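PDB 4Q7O: immunity protein from Neisseria meningitidis, which probably protects its own cell from a cognate toxin of contact-dependent growth inhibition, as immunity proteins of such systems do. Local coordinates for residues F111-A114 and I115-L119; E124-K127 and K128-I132. All coordinates share one frame; numbering follows the deposited sequence.

Interaction 1. Residues F111-A114 and I115-L119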
ATOM      1  N   PHE B 111       3.827  -7.666 -11.689  1.00  5.56           N
ATOM      2  CA  PHE B 111       5.259  -7.487 -11.924  1.00  6.65           C
ATOM      3  C   PHE B 111       5.535  -6.838 -13.277  1.00  7.50           C
ATOM      4  O   PHE B 111       6.442  -6.018 -13.416  1.00  7.45           O
ATOM      5  CB  PHE B 111       6.010  -8.814 -11.783  1.00  8.30           C
ATOM      6  CG  PHE B 111       6.412  -9.129 -10.370  1.00  9.08           C
ATOM      7  CD1 PHE B 111       5.468  -9.154  -9.347  1.00 10.43           C
ATOM      8  CD2 PHE B 111       7.738  -9.380 -10.057  1.00 10.33           C
ATOM      9  CE1 PHE B 111       5.843  -9.440  -8.041  1.00 11.04           C
ATOM     10  CE2 PHE B 111       8.118  -9.666  -8.753  1.00 11.12           C
ATOM     11  CZ  PHE B 111       7.170  -9.697  -7.747  1.00 11.06           C
ATOM     12  N   ASN B 112       4.740  -7.199 -14.275  1.00  6.88           N
ATOM     13  CA  ASN B 112       4.909  -6.636 -15.603  1.00  7.21           C
ATOM     14  C   ASN B 112       4.560  -5.147 -15.598  1.00  7.70           C
ATOM     15  O   ASN B 112       5.231  -4.332 -16.238  1.00  9.52           O
ATOM     16  CB  ASN B 112       4.051  -7.400 -16.608  1.00 10.30           C
ATOM     17  CG  ASN B 112       4.359  -7.014 -18.028  1.00 15.53           C
ATOM     18  OD1 ASN B 112       5.493  -7.164 -18.498  1.00 17.77           O
ATOM     19  ND2 ASN B 112       3.354  -6.524 -18.729  1.00 18.68           N
ATOM     20  N   ILE B 113       3.518  -4.793 -14.854  1.00  7.19           N
ATOM     21  CA  ILE B 113       3.153  -3.390 -14.681  1.00  6.57           C
ATOM     22  C   ILE B 113       4.214  -2.622 -13.890  1.00  7.16           C
ATOM     23  O   ILE B 113       4.616  -1.519 -14.269  1.00  7.32           O
ATOM     24  CB  ILE B 113       1.781  -3.260 -14.001  1.00  7.18           C
ATOM     25  CG1 ILE B 113       0.684  -3.824 -14.908  1.00  8.53           C
ATOM     26  CG2 ILE B 113       1.484  -1.811 -13.661  1.00  8.47           C
ATOM     27  CD1 ILE B 113      -0.645  -4.006 -14.204  1.00 10.62           C
ATOM     28  N   ALA B 114       4.679  -3.216 -12.795  1.00  6.56           N
ATOM     29  CA  ALA B 114       5.694  -2.582 -11.953  1.00  6.79           C
ATOM     30  C   ALA B 114       7.010  -2.340 -12.690  1.00  7.11           C
ATOM     31  O   ALA B 114       7.608  -1.272 -12.563  1.00  7.43           O
ATOM     32  CB  ALA B 114       5.938  -3.398 -10.699  1.00  7.73           C
ATOM     33  N   ILE B 115       7.471  -3.320 -13.456  1.00  7.47           N
ATOM     34  CA  ILE B 115       8.739  -3.146 -14.158  1.00  7.77           C
ATOM     35  C   ILE B 115       8.596  -2.120 -15.286  1.00  6.81           C
ATOM     36  O   ILE B 115       9.538  -1.402 -15.605  1.00  7.87           O
ATOM     37  CB  ILE B 115       9.335  -4.486 -14.636  1.00  9.29           C
ATOM     38  CG1 ILE B 115      10.850  -4.350 -14.854  1.00  8.34           C
ATOM     39  CG2 ILE B 115       8.623  -5.005 -15.889  1.00 10.07           C
ATOM     40  CD1 ILE B 115      11.521  -5.673 -15.208  1.00  9.71           C
ATOM     41  N   SER B 116       7.399  -2.040 -15.859  1.00  6.72           N
ATOM     42  CA  SER B 116       7.070  -1.003 -16.823  1.00  7.25           C
ATOM     43  C   SER B 116       7.174   0.383 -16.185  1.00  7.18           C
ATOM     44  O   SER B 116       7.808   1.282 -16.748  1.00  7.16           O
ATOM     45  CB  SER B 116       5.658  -1.214 -17.366  1.00  8.86           C
ATOM     46  OG  SER B 116       5.266  -0.110 -18.152  1.00  9.98           O
ATOM     47  N   ASP B 117       6.530   0.562 -15.030  1.00  7.34           N
ATOM     48  CA  ASP B 117       6.646   1.825 -14.294  1.00  7.48           C
ATOM     49  C   ASP B 117       8.114   2.173 -14.071  1.00  7.48           C
ATOM     50  O   ASP B 117       8.535   3.317 -14.272  1.00  7.55           O
ATOM     51  CB  ASP B 117       5.955   1.748 -12.921  1.00  9.44           C
ATOM     52  CG  ASP B 117       4.430   1.772 -13.002  1.00 10.43           C
ATOM     53  OD1 ASP B 117       3.868   2.273 -13.997  1.00 12.07           O
ATOM     54  OD2 ASP B 117       3.787   1.307 -12.037  1.00 10.25           O
ATOM     55  N   PHE B 118       8.892   1.176 -13.666  1.00  6.95           N
ATOM     56  CA  PHE B 118      10.300   1.393 -13.365  1.00  6.86           C
ATOM     57  C   PHE B 118      11.105   1.817 -14.597  1.00  7.34           C
ATOM     58  O   PHE B 118      11.854   2.797 -14.553  1.00  8.04           O
ATOM     59  CB  PHE B 118      10.919   0.145 -12.727  1.00  7.87           C
ATOM     60  CG  PHE B 118      12.391   0.283 -12.466  1.00  9.43           C
ATOM     61  CD1 PHE B 118      12.853   1.084 -11.427  1.00 11.17           C
ATOM     62  CD2 PHE B 118      13.316  -0.366 -13.265  1.00 11.92           C
ATOM     63  CE1 PHE B 118      14.212   1.223 -11.191  1.00 11.96           C
ATOM     64  CE2 PHE B 118      14.680  -0.228 -13.035  1.00 12.29           C
ATOM     65  CZ  PHE B 118      15.127   0.565 -11.996  1.00 11.65           C
ATOM     66  N   LEU B 119      10.972   1.081 -15.696  1.00  7.28           N
ATOM     67  CA  LEU B 119      11.761   1.411 -16.882  1.00  8.62           C
ATOM     68  C   LEU B 119      11.322   2.747 -17.496  1.00  8.84           C
ATOM     69  O   LEU B 119      12.133   3.467 -18.096  1.00  9.71           O
ATOM     70  CB  LEU B 119      11.734   0.271 -17.910  1.00  9.83           C
ATOM     71  CG  LEU B 119      10.420  -0.026 -18.636  1.00  9.78           C
ATOM     72  CD1 LEU B 119      10.260   0.814 -19.909  1.00 11.22           C
ATOM     73  CD2 LEU B 119      10.320  -1.516 -18.960  1.00 10.58           C
TER
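Two successive turns of helix 104-121 meet here, with Phe111, Asn112, Ile113 and Ala114 each offering a carbonyl to the amide four residues further on. Ile115 N reaches Phe111 O at 2.9 Å, and Phe118 N reaches Ala114 O at 3.0 Å. The straightest of the four bonds runs from Asp117 N to Ile113 O, 2.9 Å long with an N-H...O angle of 168°. Ser116 N to Asn112 O is longer at 3.2 Å, and its donor stands above the carbonyl plane, 37° out of it.

Side chains touch this ladder chiefly through their first atoms. The CG2 branch of Ile115 lies over two carbonyl oxygens of the preceding turn, 3.4 Å from Phe111 O and 3.5 Å from Asn112 O. Its CG1 is anti to the backbone N (chi1 -158°), which sends the longer branch away from the turn, towards Gln133 of helix 126-139 and Phe44 of helix 37-46. Asp117 is turned the other way: its CG sits beside its own backbone N and 3.5 Å from Ile113 O. CG2 of Ile113 is 4.2 Å from Asp117 OD2, a loose approach beside the carboxylate.

That carboxylate is buried, yet both oxygens have partners: OD1 accepts from Asn11 N and OD2 from Leu12 N. Two amides at the start of helix 10-18 thus fix its rotation and would probably stabilise its negative charge. The ring of Phe111 heads away from the neighbouring turn and meets Phe28 and Tyr60 edge-to-face. An unbroken i to i+4 ladder, with side chains directed to helices 10-18, 37-46 and 126-139, is the pattern of a regular alpha-helix packed among other helices.

Interaction 2. Residues E124-K127 and K128-I132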
ATOM      1  N   GLU B 124      17.514   4.522 -18.365  1.00 11.21           N
ATOM      2  CA  GLU B 124      18.836   3.914 -18.380  1.00 12.98           C
ATOM      3  C   GLU B 124      18.766   2.384 -18.206  1.00 12.07           C
ATOM      4  O   GLU B 124      19.689   1.661 -18.586  1.00 14.14           O
ATOM      5  CB  GLU B 124      19.738   4.585 -17.326  1.00 17.33           C
ATOM      6  CG  GLU B 124      19.312   4.403 -15.858  1.00 21.20           C
ATOM      7  CD  GLU B 124      18.407   5.512 -15.267  1.00 23.61           C
ATOM      8  OE1 GLU B 124      18.404   5.659 -14.019  1.00 25.26           O
ATOM      9  OE2 GLU B 124      17.696   6.222 -16.013  1.00 22.74           O
ATOM     10  N   TYR B 125      17.654   1.889 -17.669  1.00 10.66           N
ATOM     11  CA  TYR B 125      17.488   0.454 -17.445  1.00 10.53           C
ATOM     12  C   TYR B 125      16.618  -0.240 -18.500  1.00 10.57           C
ATOM     13  O   TYR B 125      16.182  -1.368 -18.289  1.00 10.87           O
ATOM     14  CB  TYR B 125      16.934   0.186 -16.040  1.00 11.95           C
ATOM     15  CG  TYR B 125      17.933   0.495 -14.951  1.00 13.47           C
ATOM     16  CD1 TYR B 125      18.002   1.760 -14.393  1.00 14.94           C
ATOM     17  CD2 TYR B 125      18.828  -0.469 -14.502  1.00 15.11           C
ATOM     18  CE1 TYR B 125      18.923   2.061 -13.418  1.00 16.32           C
ATOM     19  CE2 TYR B 125      19.757  -0.177 -13.519  1.00 16.48           C
ATOM     20  CZ  TYR B 125      19.799   1.093 -12.982  1.00 16.95           C
ATOM     21  OH  TYR B 125      20.716   1.406 -12.009  1.00 19.37           O
ATOM     22  N   GLN B 126      16.396   0.431 -19.627  1.00  9.38           N
ATOM     23  CA  GLN B 126      15.538  -0.076 -20.706  1.00  9.63           C
ATOM     24  C   GLN B 126      15.866  -1.511 -21.124  1.00 10.30           C
ATOM     25  O   GLN B 126      14.998  -2.394 -21.091  1.00 10.61           O
ATOM     26  CB  GLN B 126      15.617   0.846 -21.936  1.00  8.98           C
ATOM     27  CG  GLN B 126      14.810   0.361 -23.136  1.00  9.02           C
ATOM     28  CD  GLN B 126      13.326   0.685 -23.049  1.00  9.70           C
ATOM     29  OE1 GLN B 126      12.878   1.419 -22.157  1.00 11.12           O
ATOM     30  NE2 GLN B 126      12.549   0.137 -23.987  1.00  9.38           N
ATOM     31  N   LYS B 127      17.115  -1.736 -21.522  1.00 11.30           N
ATOM     32  CA  LYS B 127      17.535  -3.035 -22.039  1.00 12.96           C
ATOM     33  C   LYS B 127      17.330  -4.166 -21.026  1.00 12.91           C
ATOM     34  O   LYS B 127      16.772  -5.213 -21.356  1.00 13.90           O
ATOM     35  CB  LYS B 127      19.003  -2.971 -22.472  1.00 13.96           C
ATOM     36  CG  LYS B 127      19.562  -4.256 -23.056  1.00 16.01           C
ATOM     37  CD  LYS B 127      21.053  -4.100 -23.351  1.00 19.10           C
ATOM     38  CE  LYS B 127      21.631  -5.331 -24.027  1.00 21.59           C
ATOM     39  NZ  LYS B 127      21.372  -6.573 -23.252  1.00 23.19           N
ATOM     40  N   LYS B 128      17.767  -3.949 -19.793  1.00 12.31           N
ATOM     41  CA  LYS B 128      17.677  -4.983 -18.768  1.00 13.04           C
ATOM     42  C   LYS B 128      16.228  -5.307 -18.408  1.00 12.05           C
ATOM     43  O   LYS B 128      15.874  -6.467 -18.199  1.00 12.50           O
ATOM     44  CB  LYS B 128      18.433  -4.547 -17.515  1.00 15.23           C
ATOM     45  CG  LYS B 128      19.945  -4.546 -17.678  1.00 19.13           C
ATOM     46  CD  LYS B 128      20.612  -3.929 -16.464  1.00 21.76           C
ATOM     47  CE  LYS B 128      22.130  -3.972 -16.578  1.00 24.31           C
ATOM     48  NZ  LYS B 128      22.775  -3.430 -15.346  1.00 26.35           N
ATOM     49  N   CYS B 129      15.392  -4.279 -18.330  1.00 10.48           N
ATOM     50  CA  CYS B 129      13.986  -4.479 -17.987  1.00 11.10           C
ATOM     51  C   CYS B 129      13.215  -5.171 -19.104  1.00 11.45           C
ATOM     52  O   CYS B 129      12.365  -6.021 -18.841  1.00 12.07           O
ATOM     53  CB  CYS B 129      13.325  -3.158 -17.620  1.00 11.81           C
ATOM     54  SG  CYS B 129      13.925  -2.488 -16.068  1.00 13.37           S
ATOM     55  N   LYS B 130      13.515  -4.816 -20.348  1.00 12.43           N
ATOM     56  CA  LYS B 130      12.885  -5.489 -21.480  1.00 13.13           C
ATOM     57  C   LYS B 130      13.257  -6.968 -21.522  1.00 14.29           C
ATOM     58  O   LYS B 130      12.425  -7.819 -21.846  1.00 15.78           O
ATOM     59  CB  LYS B 130      13.245  -4.803 -22.795  1.00 13.42           C
ATOM     60  CG  LYS B 130      12.494  -3.506 -23.005  1.00 15.07           C
ATOM     61  CD  LYS B 130      10.997  -3.771 -23.002  1.00 17.53           C
ATOM     62  CE  LYS B 130      10.213  -2.498 -22.821  1.00 17.96           C
ATOM     63  NZ  LYS B 130       8.744  -2.765 -22.845  1.00 17.80           N
ATOM     64  N   GLU B 131      14.502  -7.279 -21.178  1.00 13.60           N
ATOM     65  CA  GLU B 131      14.923  -8.676 -21.114  1.00 14.39           C
ATOM     66  C   GLU B 131      14.128  -9.444 -20.064  1.00 14.40           C
ATOM     67  O   GLU B 131      13.753 -10.591 -20.279  1.00 15.71           O
ATOM     68  CB  GLU B 131      16.419  -8.779 -20.816  1.00 17.51           C
ATOM     69  CG  GLU B 131      17.295  -8.540 -22.030  1.00 20.90           C
ATOM     70  CD  GLU B 131      18.729  -8.220 -21.664  1.00 24.94           C
ATOM     71  OE1 GLU B 131      19.524  -7.958 -22.590  1.00 25.98           O
ATOM     72  OE2 GLU B 131      19.056  -8.223 -20.456  1.00 27.30           O
ATOM     73  N   ILE B 132      13.873  -8.807 -18.929  1.00 12.27           N
ATOM     74  CA  ILE B 132      13.114  -9.444 -17.867  1.00 11.82           C
ATOM     75  C   ILE B 132      11.646  -9.605 -18.268  1.00 11.81           C
ATOM     76  O   ILE B 132      11.040 -10.649 -18.008  1.00 12.29           O
ATOM     77  CB  ILE B 132      13.259  -8.678 -16.540  1.00 10.80           C
ATOM     78  CG1 ILE B 132      14.726  -8.691 -16.098  1.00 10.98           C
ATOM     79  CG2 ILE B 132      12.360  -9.289 -15.456  1.00 10.43           C
ATOM     80  CD1 ILE B 132      15.042  -7.718 -14.988  1.00 10.93           C
TER
HETATM   81  O   HOH W   1      19.622  -1.562 -19.173  1.00 15.87           O
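Lys127 and Glu131 are brought together by complementary torsions: Lys127 CG is anti to its backbone N, and the otherwise extended chain bends only at its last torsion (chi4 -55°), turning NZ towards the carboxylate. On Glu131, CG stands beside the backbone N (chi1 -79°), placing the acid over the preceding turn. The side chains meet at an oblique angle in an i to i+4 salt bridge. The modelled separation of Lys127 NZ and Glu131 OE1, 2.4 Å, is very short, so its exact length is doubtful; Glu131 OE2 lies 4.0 Å from Lys127 NZ.

Three backbone bonds run from 125 to 131 on the same helix start. Cys129 N donates to Tyr125 O at 3.0 Å, with a C=O...N angle of 168°, and Lys130 N to Gln126 O at 2.9 Å. Glu131 N completes the series with a 3.1 Å bond to Lys127 O. Tyr125 occupies the N-cap position of helix 126-139. Just beyond this start, a water accepts from Lys128 N at 3.1 Å and donates to Glu124 O, bridging the first turn to the residue before the cap.

The remaining side chains pack less closely. Tyr125 CB is 4.0 Å from Cys129 SG, on the side of the helix turned to Phe118. Gln126 NE2 comes to 3.7 Å from Lys130 CE, a contact with the aliphatic chain; the ammonium of Lys130 instead donates to Gln133 OE1. The chemistry thus divides by side: Cys129 and Tyr125 face helix 104-121, Tyr125 also helix 37-46, whereas the Lys127-Glu131 pair lies at the surface, where solvent would probably screen the attraction and limit its contribution to helix stability.

How the interactions relate
From the N terminus, the chain passes through the three helices 10-18, 22-34 and 37-46 and the four-stranded antiparallel sheet before reaching helix 104-121, where interaction 1 joins consecutive turns. Interaction 2 opens five residues after interaction 1 ends, beyond a short connection, at the start of helix 126-139. The contacts are in series: neither nests in or crosses the other, and neither encloses a long loop. Their centres lie 10 Å apart. Direct packing joins them, with Phe118 CD2 3.6 Å from Cys129 SG and Ile115 CD1 3.7 Å from Ile132 CB. The two consecutive helices are thereby tied side by side, both also touching helix 37-46.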